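Local coordinates for protein protease Do-like 8, chloroplastic (Arabidopsis thaliana, PDB 4IC6) that probably acts as a serine endopeptidase of the HtrA (Deg) type in the chloroplast thylakoid, with a trypsin-like protease domain followed by a PDZ domain, at residues F25-R30 with G153-A158; I142-S147 with T240-V245; K327-Y332 with I353-K358. The protein carries 1 engineered substitution. All coordinates share one frame; numbering follows the deposited sequence.

Contact 1 (F25-R30 with G153-A158); sequences FPTEGR and GQQCLA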
# COMPACT_ATOMS: atom_id res chain seq x y z
N PHE A 25 -23.93 23.42 -27.94
CA PHE A 25 -25.02 22.51 -28.25
C PHE A 25 -26.04 22.52 -27.10
O PHE A 25 -25.74 23.02 -26.01
CB PHE A 25 -24.47 21.11 -28.59
CG PHE A 25 -23.79 21.05 -29.93
CD1 PHE A 25 -24.54 20.94 -31.10
CD2 PHE A 25 -22.41 21.15 -30.04
CE1 PHE A 25 -23.91 20.90 -32.35
CE2 PHE A 25 -21.78 21.12 -31.29
CZ PHE A 25 -22.53 20.98 -32.45
N PRO A 26 -27.26 21.99 -27.34
CA PRO A 26 -28.33 22.17 -26.35
C PRO A 26 -28.05 21.61 -24.97
O PRO A 26 -28.29 22.30 -23.98
CB PRO A 26 -29.53 21.46 -27.00
CG PRO A 26 -29.28 21.65 -28.48
CD PRO A 26 -27.76 21.47 -28.62
N THR A 27 -27.55 20.38 -24.88
CA THR A 27 -27.31 19.78 -23.58
C THR A 27 -26.16 20.47 -22.85
O THR A 27 -26.31 20.88 -21.69
CB THR A 27 -27.11 18.25 -23.64
OG1 THR A 27 -28.30 17.65 -24.15
CG2 THR A 27 -26.86 17.69 -22.25
N GLU A 28 -25.01 20.61 -23.50
CA GLU A 28 -23.92 21.33 -22.83
C GLU A 28 -24.36 22.77 -22.53
O GLU A 28 -24.03 23.31 -21.48
CB GLU A 28 -22.61 21.30 -23.63
CG GLU A 28 -22.73 21.82 -25.05
CD GLU A 28 -21.38 22.06 -25.71
OE1 GLU A 28 -20.33 21.88 -25.05
OE2 GLU A 28 -21.37 22.46 -26.90
N GLY A 29 -25.13 23.38 -23.43
CA GLY A 29 -25.66 24.71 -23.20
C GLY A 29 -26.47 24.84 -21.92
O GLY A 29 -26.26 25.79 -21.15
N ARG A 30 -27.40 23.91 -21.68
CA ARG A 30 -28.21 23.92 -20.46
C ARG A 30 -27.34 23.78 -19.22
O ARG A 30 -27.53 24.47 -18.23
CB ARG A 30 -29.20 22.75 -20.42
CG ARG A 30 -30.27 22.75 -21.49
CD ARG A 30 -31.41 21.77 -21.14
NE ARG A 30 -31.01 20.35 -21.13
CZ ARG A 30 -30.72 19.65 -20.04
NH1 ARG A 30 -30.38 18.37 -20.14
NH2 ARG A 30 -30.77 20.22 -18.84
N GLY A 153 -31.09 7.16 -13.95
CA GLY A 153 -30.87 7.53 -15.32
C GLY A 153 -30.98 9.03 -15.54
O GLY A 153 -30.54 9.54 -16.57
N GLN A 154 -31.59 9.72 -14.59
CA GLN A 154 -31.73 11.18 -14.71
C GLN A 154 -30.37 11.84 -14.63
O GLN A 154 -29.49 11.38 -13.91
CB GLN A 154 -32.57 11.73 -13.55
CG GLN A 154 -34.04 11.70 -13.78
CD GLN A 154 -34.78 12.36 -12.64
OE1 GLN A 154 -35.56 11.72 -11.94
NE2 GLN A 154 -34.54 13.67 -12.45
N GLN A 155 -30.23 12.96 -15.34
CA GLN A 155 -29.00 13.74 -15.34
C GLN A 155 -28.89 14.43 -13.99
O GLN A 155 -29.89 14.90 -13.42
CB GLN A 155 -29.09 14.82 -16.43
CG GLN A 155 -27.88 15.76 -16.50
CD GLN A 155 -28.15 16.93 -17.43
OE1 GLN A 155 -29.10 17.69 -17.23
NE2 GLN A 155 -27.34 17.08 -18.46
N CYS A 156 -27.68 14.47 -13.44
CA CYS A 156 -27.44 15.26 -12.22
C CYS A 156 -26.13 16.04 -12.29
O CYS A 156 -25.17 15.62 -12.96
CB CYS A 156 -27.48 14.39 -10.97
SG CYS A 156 -26.46 12.90 -10.96
N LEU A 157 -26.09 17.18 -11.61
CA LEU A 157 -24.88 18.00 -11.56
C LEU A 157 -24.46 18.21 -10.11
O LEU A 157 -25.27 18.60 -9.27
CB LEU A 157 -25.06 19.37 -12.24
CG LEU A 157 -26.22 19.79 -13.14
CD1 LEU A 157 -25.93 21.20 -13.69
CD2 LEU A 157 -26.50 18.82 -14.28
N ALA A 158 -23.20 17.95 -9.83
CA ALA A 158 -22.65 18.14 -8.50
C ALA A 158 -21.77 19.40 -8.53
O ALA A 158 -20.79 19.45 -9.29
CB ALA A 158 -21.83 16.91 -8.09
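Arg30 and Gln155 tie the N-terminal helix 26-39 to strand 155-160 of the second beta-barrel of the trypsin-like protease domain. OE1 of Gln155 takes two hydrogens from one guanidinium: NH1 of Arg30 is 3.3 Å from OE1 with an N-H...O angle of 150°, while NH2 makes a weak bond to the same oxygen. OE1 lies near the guanidinium plane, at its edge, yet the two planes are turned 48° apart and NH1 approaches from above the carbonyl plane. The extended glutamine, with CG anti to the backbone N (chi1 177°), carries the amide across to the helix, and its NE2 comes within 3.9 Å of Thr27 CG2. With an alanine in place of Gln155, Arg30 would probably lose this carbonyl acceptor and a gap would be likely to open beside Thr27. Both residues also serve the assembly: the backbone N of Gln155 bonds Glu28 OE1 of a second subunit, whose Phe25 makes a cation-pi contact with Arg30. Reciprocally, the carboxylate of this chain's Glu28 reaches Ser211 OG and Gln155 N of a third subunit. That carboxylate is held from its own chain too: OE2, through its anti lone pair, accepts Phe25 N at 2.9 Å.

Contact 2 (I142-S147 with T240-V245); sequences IKVGQS and TVLKIV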
# COMPACT_ATOMS: atom_id res chain seq x y z
N ILE A 142 -30.89 28.18 -2.56
CA ILE A 142 -30.98 27.07 -3.49
C ILE A 142 -32.46 26.71 -3.66
O ILE A 142 -33.24 26.86 -2.73
CB ILE A 142 -30.22 25.86 -2.93
CG1 ILE A 142 -29.82 24.90 -4.05
CG2 ILE A 142 -31.03 25.18 -1.81
CD1 ILE A 142 -28.74 25.48 -4.94
N LYS A 143 -32.84 26.26 -4.86
CA LYS A 143 -34.19 25.75 -5.09
C LYS A 143 -34.22 24.25 -4.82
O LYS A 143 -33.39 23.50 -5.35
CB LYS A 143 -34.63 26.01 -6.52
CG LYS A 143 -36.07 25.60 -6.82
CD LYS A 143 -36.68 26.48 -7.90
CE LYS A 143 -38.13 26.12 -8.19
NZ LYS A 143 -38.28 24.91 -9.06
N VAL A 144 -35.17 23.80 -4.01
CA VAL A 144 -35.18 22.41 -3.57
C VAL A 144 -36.31 21.61 -4.22
O VAL A 144 -37.45 22.07 -4.28
CB VAL A 144 -35.32 22.30 -2.04
CG1 VAL A 144 -35.27 20.84 -1.61
CG2 VAL A 144 -34.22 23.12 -1.35
N GLY A 145 -35.97 20.42 -4.72
CA GLY A 145 -36.93 19.56 -5.39
C GLY A 145 -37.28 18.33 -4.57
O GLY A 145 -36.89 18.22 -3.41
N GLN A 146 -38.01 17.41 -5.18
CA GLN A 146 -38.48 16.22 -4.48
C GLN A 146 -37.62 15.01 -4.83
O GLN A 146 -37.69 14.48 -5.94
CB GLN A 146 -39.94 15.95 -4.82
N SER A 147 -36.83 14.53 -3.87
CA SER A 147 -35.98 13.37 -4.17
C SER A 147 -36.78 12.07 -4.30
O SER A 147 -36.32 11.11 -4.91
CB SER A 147 -34.88 13.22 -3.13
OG SER A 147 -35.42 13.15 -1.82
N THR A 240 -34.52 13.99 2.94
CA THR A 240 -33.92 13.97 4.26
C THR A 240 -33.53 15.39 4.70
O THR A 240 -33.88 15.82 5.81
CB THR A 240 -32.69 13.04 4.30
OG1 THR A 240 -33.14 11.70 4.07
CG2 THR A 240 -32.04 13.09 5.65
N VAL A 241 -32.84 16.11 3.83
CA VAL A 241 -32.43 17.48 4.13
C VAL A 241 -33.64 18.34 4.51
O VAL A 241 -33.59 19.14 5.45
CB VAL A 241 -31.70 18.12 2.92
CG1 VAL A 241 -31.26 19.55 3.25
CG2 VAL A 241 -30.52 17.26 2.51
N LEU A 242 -34.74 18.16 3.79
CA LEU A 242 -35.96 18.91 4.05
C LEU A 242 -36.52 18.61 5.43
O LEU A 242 -37.17 19.44 6.06
CB LEU A 242 -37.01 18.58 3.00
CG LEU A 242 -36.94 19.41 1.73
CD1 LEU A 242 -37.90 18.85 0.69
CD2 LEU A 242 -37.28 20.85 2.07
N LYS A 243 -36.24 17.41 5.92
CA LYS A 243 -36.78 16.99 7.21
C LYS A 243 -35.86 17.42 8.34
O LYS A 243 -36.32 17.86 9.39
CB LYS A 243 -36.98 15.47 7.22
CG LYS A 243 -37.02 14.82 8.60
CD LYS A 243 -38.41 14.87 9.24
CE LYS A 243 -38.45 14.07 10.55
NZ LYS A 243 -39.83 14.05 11.13
N ILE A 244 -34.56 17.29 8.12
CA ILE A 244 -33.57 17.53 9.18
C ILE A 244 -33.28 19.02 9.43
O ILE A 244 -33.17 19.46 10.58
CB ILE A 244 -32.23 16.82 8.86
CG1 ILE A 244 -32.47 15.31 8.70
CG2 ILE A 244 -31.19 17.11 9.93
CD1 ILE A 244 -33.00 14.63 9.96
N VAL A 245 -33.16 19.79 8.36
CA VAL A 245 -32.76 21.18 8.49
C VAL A 245 -33.69 22.01 9.40
O VAL A 245 -33.21 22.67 10.33
CB VAL A 245 -32.55 21.86 7.12
CG1 VAL A 245 -32.42 23.37 7.28
CG2 VAL A 245 -31.31 21.30 6.45
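The flat group at this contact is the peptide carbonyl of Gly145, whose O lies 4.3 Å from CD1 of Leu242 and is hydrogen-bonded to Ser238 OG. The methyl meets the peptide at its oxygen end, tilted about 35° out of the plane, so it does not lie over the peptide face; neither segment has an aromatic ring. Outside the two segments, the side chain of Val144 also packs on Trp72, which touches Val245 of the helix as well.

The contact itself is carried by two branched aliphatic groups. CG1 of Val144 does the touching on the loop side. It sits 4.0 Å from CG of Leu242 and at the same distance from CD1, with CD2 only slightly farther, so one methyl rests against the whole isopropyl end of the leucine. That methyl is set there by its position anti to the backbone N (chi1 -177°). The valine and leucine lie alongside each other, pointing opposite ways.

The loop 142-147 belongs to the link between the two barrels of the chymotrypsin-like fold, and helix 238-251 follows the last strand of the second barrel. On the loop side, Lys143 and Gly145 form backbone bonds with Leu215 of strand 215-219.

With no hydrogen bond between the two segments, and Leu242 exposed, the contact is a small apolar patch at the surface, held by non-directional van der Waals packing; the specific polar links between loop and helix start are made beside it, by Ser147 OG with the backbone N of Ser239 and by the Gly145 carbonyl with Ser238.

Contact 3 (K327-Y332 with I353-K358); sequences KILDEY and ISLEEK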
# COMPACT_ATOMS: atom_id res chain seq x y z
N LYS A 327 -37.11 5.10 8.84
CA LYS A 327 -37.98 6.19 8.41
C LYS A 327 -39.32 6.17 9.15
O LYS A 327 -39.80 7.20 9.60
CB LYS A 327 -38.21 6.12 6.89
CG LYS A 327 -37.91 7.42 6.17
CD LYS A 327 -37.34 7.16 4.78
CE LYS A 327 -38.34 6.41 3.91
NZ LYS A 327 -37.71 5.86 2.68
N ILE A 328 -39.90 4.98 9.29
CA ILE A 328 -41.19 4.86 9.96
C ILE A 328 -41.08 5.24 11.44
O ILE A 328 -41.93 5.96 11.97
CB ILE A 328 -41.75 3.43 9.84
CG1 ILE A 328 -42.27 3.18 8.42
CG2 ILE A 328 -42.87 3.21 10.83
CD1 ILE A 328 -42.35 1.71 8.03
N LEU A 329 -40.04 4.74 12.09
CA LEU A 329 -39.85 4.99 13.52
C LEU A 329 -39.62 6.47 13.80
O LEU A 329 -40.08 6.99 14.81
CB LEU A 329 -38.70 4.15 14.06
CG LEU A 329 -39.01 2.65 14.07
CD1 LEU A 329 -37.82 1.84 14.56
CD2 LEU A 329 -40.23 2.39 14.93
N ASP A 330 -38.91 7.14 12.89
CA ASP A 330 -38.57 8.55 13.07
C ASP A 330 -39.80 9.47 13.18
O ASP A 330 -39.66 10.65 13.52
CB ASP A 330 -37.64 9.03 11.95
N GLU A 331 -40.98 8.93 12.90
CA GLU A 331 -42.21 9.73 12.97
C GLU A 331 -42.99 9.49 14.26
O GLU A 331 -43.94 10.22 14.57
CB GLU A 331 -43.09 9.50 11.73
CG GLU A 331 -42.68 10.32 10.50
CD GLU A 331 -43.29 11.72 10.49
OE1 GLU A 331 -44.53 11.84 10.38
OE2 GLU A 331 -42.53 12.71 10.59
N TYR A 332 -42.58 8.47 15.01
CA TYR A 332 -43.12 8.24 16.35
C TYR A 332 -42.43 9.14 17.38
O TYR A 332 -41.45 9.83 17.07
CB TYR A 332 -42.93 6.78 16.75
CG TYR A 332 -43.93 5.83 16.15
CD1 TYR A 332 -45.12 5.56 16.80
CD2 TYR A 332 -43.67 5.19 14.95
CE1 TYR A 332 -46.04 4.68 16.26
CE2 TYR A 332 -44.59 4.30 14.40
CZ TYR A 332 -45.77 4.05 15.07
OH TYR A 332 -46.69 3.18 14.54
N ILE A 353 -43.14 -3.13 22.15
CA ILE A 353 -41.98 -2.45 22.69
C ILE A 353 -42.21 -0.94 22.79
O ILE A 353 -42.85 -0.34 21.94
CB ILE A 353 -40.72 -2.74 21.83
CG1 ILE A 353 -39.45 -2.22 22.51
CG2 ILE A 353 -40.86 -2.13 20.46
CD1 ILE A 353 -38.17 -2.69 21.83
N SER A 354 -41.68 -0.35 23.85
CA SER A 354 -41.72 1.09 23.97
C SER A 354 -40.51 1.65 23.24
O SER A 354 -39.41 1.09 23.34
CB SER A 354 -41.68 1.50 25.44
OG SER A 354 -42.91 1.20 26.08
N LEU A 355 -40.71 2.74 22.51
CA LEU A 355 -39.61 3.45 21.86
C LEU A 355 -38.94 4.35 22.89
O LEU A 355 -39.60 4.87 23.79
CB LEU A 355 -40.12 4.28 20.69
CG LEU A 355 -40.88 3.46 19.64
CD1 LEU A 355 -41.19 4.34 18.44
CD2 LEU A 355 -40.05 2.28 19.21
N GLU A 356 -37.63 4.50 22.77
CA GLU A 356 -36.88 5.38 23.67
C GLU A 356 -35.96 6.16 22.76
O GLU A 356 -35.91 5.90 21.56
CB GLU A 356 -36.05 4.56 24.65
CG GLU A 356 -35.02 3.64 23.99
CD GLU A 356 -34.23 2.85 25.03
OE1 GLU A 356 -34.36 3.20 26.22
OE2 GLU A 356 -33.51 1.91 24.66
N GLU A 357 -35.24 7.12 23.32
CA GLU A 357 -34.37 7.94 22.48
C GLU A 357 -33.36 7.07 21.76
O GLU A 357 -32.58 6.35 22.40
CB GLU A 357 -33.66 9.03 23.27
CG GLU A 357 -32.68 9.81 22.41
CD GLU A 357 -32.23 11.11 23.04
OE1 GLU A 357 -32.57 11.35 24.22
OE2 GLU A 357 -31.54 11.90 22.36
N LYS A 358 -33.39 7.15 20.44
CA LYS A 358 -32.48 6.41 19.57
C LYS A 358 -31.14 7.14 19.55
O LYS A 358 -30.95 8.09 18.79
CB LYS A 358 -33.06 6.29 18.16
CG LYS A 358 -32.12 5.71 17.09
CD LYS A 358 -31.37 4.49 17.60
CE LYS A 358 -30.77 3.69 16.45
NZ LYS A 358 -31.70 2.62 16.01
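Tyr332 and Leu355, whose CA atoms stand 8.1 Å apart, mark the closest approach of two backbones that both change course here. Helix 322-329 runs into a type I beta turn from Leu329 to Tyr332, closed by Tyr332 N bonding Leu329 O at 2.9 Å. Facing it, strand 347-357 is interrupted at Leu355, with strand geometry resuming at Glu356. The helix and the strand belong to the PDZ domain, which in the HtrA proteases has a circularly permuted strand order.

Leu355 carries the contact from the strand side. Its CD1 methyl meets both partners: Tyr332 CB is only 3.4 Å from CD1, a tight approach, and Leu329 CD2 is 4.1 Å from the same methyl. CD1 also comes 3.9 Å from Tyr332 CG, at a slant to the ring that is neither face-on nor edge-on. The aromatic is therefore met at its root, where CB joins the ring. Leu355 has CG anti to its carbonyl carbon (chi1 -57°), which swings the branched end toward the turn; the leucine crosses both Leu329 and Tyr332 at an angle.

The far end of the tyrosine has other business, since its OH is hydrogen-bonded to Asp315 OD2. Val338 of strand 337-344 packs on both Tyr332 and Leu355, and Ile259 adds another apolar side to the leucine, whose backbone pairs with that of Asp336.

Across the two segments the contact is purely apolar and made by carbon alone. Buried leucines joined by the stem of a tyrosine pack the turn at 329-332 against strand 347-357, while the tyrosine's polar end is satisfied by Asp315, apart from the carbon-only contact at its CB.

Overall arrangement
Contacts 1 and 2 both belong to the protease part of the chain and interlock in sequence: 25-30, 142-147, 153-158, 240-245. Their centres are 21 Å apart, with about 7 Å between nearest atoms; the loop 142-147 leads into strand 155-160 of the second barrel, which contact 1 joins to helix 26-39. Contact 3 comes later, in the PDZ domain, its centre 22 Å from that of contact 2 and 40 Å from that of contact 1, which lies on the opposite side of the chain's centre. A salt bridge, Lys243 NZ to Glu331 OE2 at 3.1 Å, links helix 238-251 to the PDZ turn. Of the three, only contact 1 touches other subunits, so here the protease part carries the assembly.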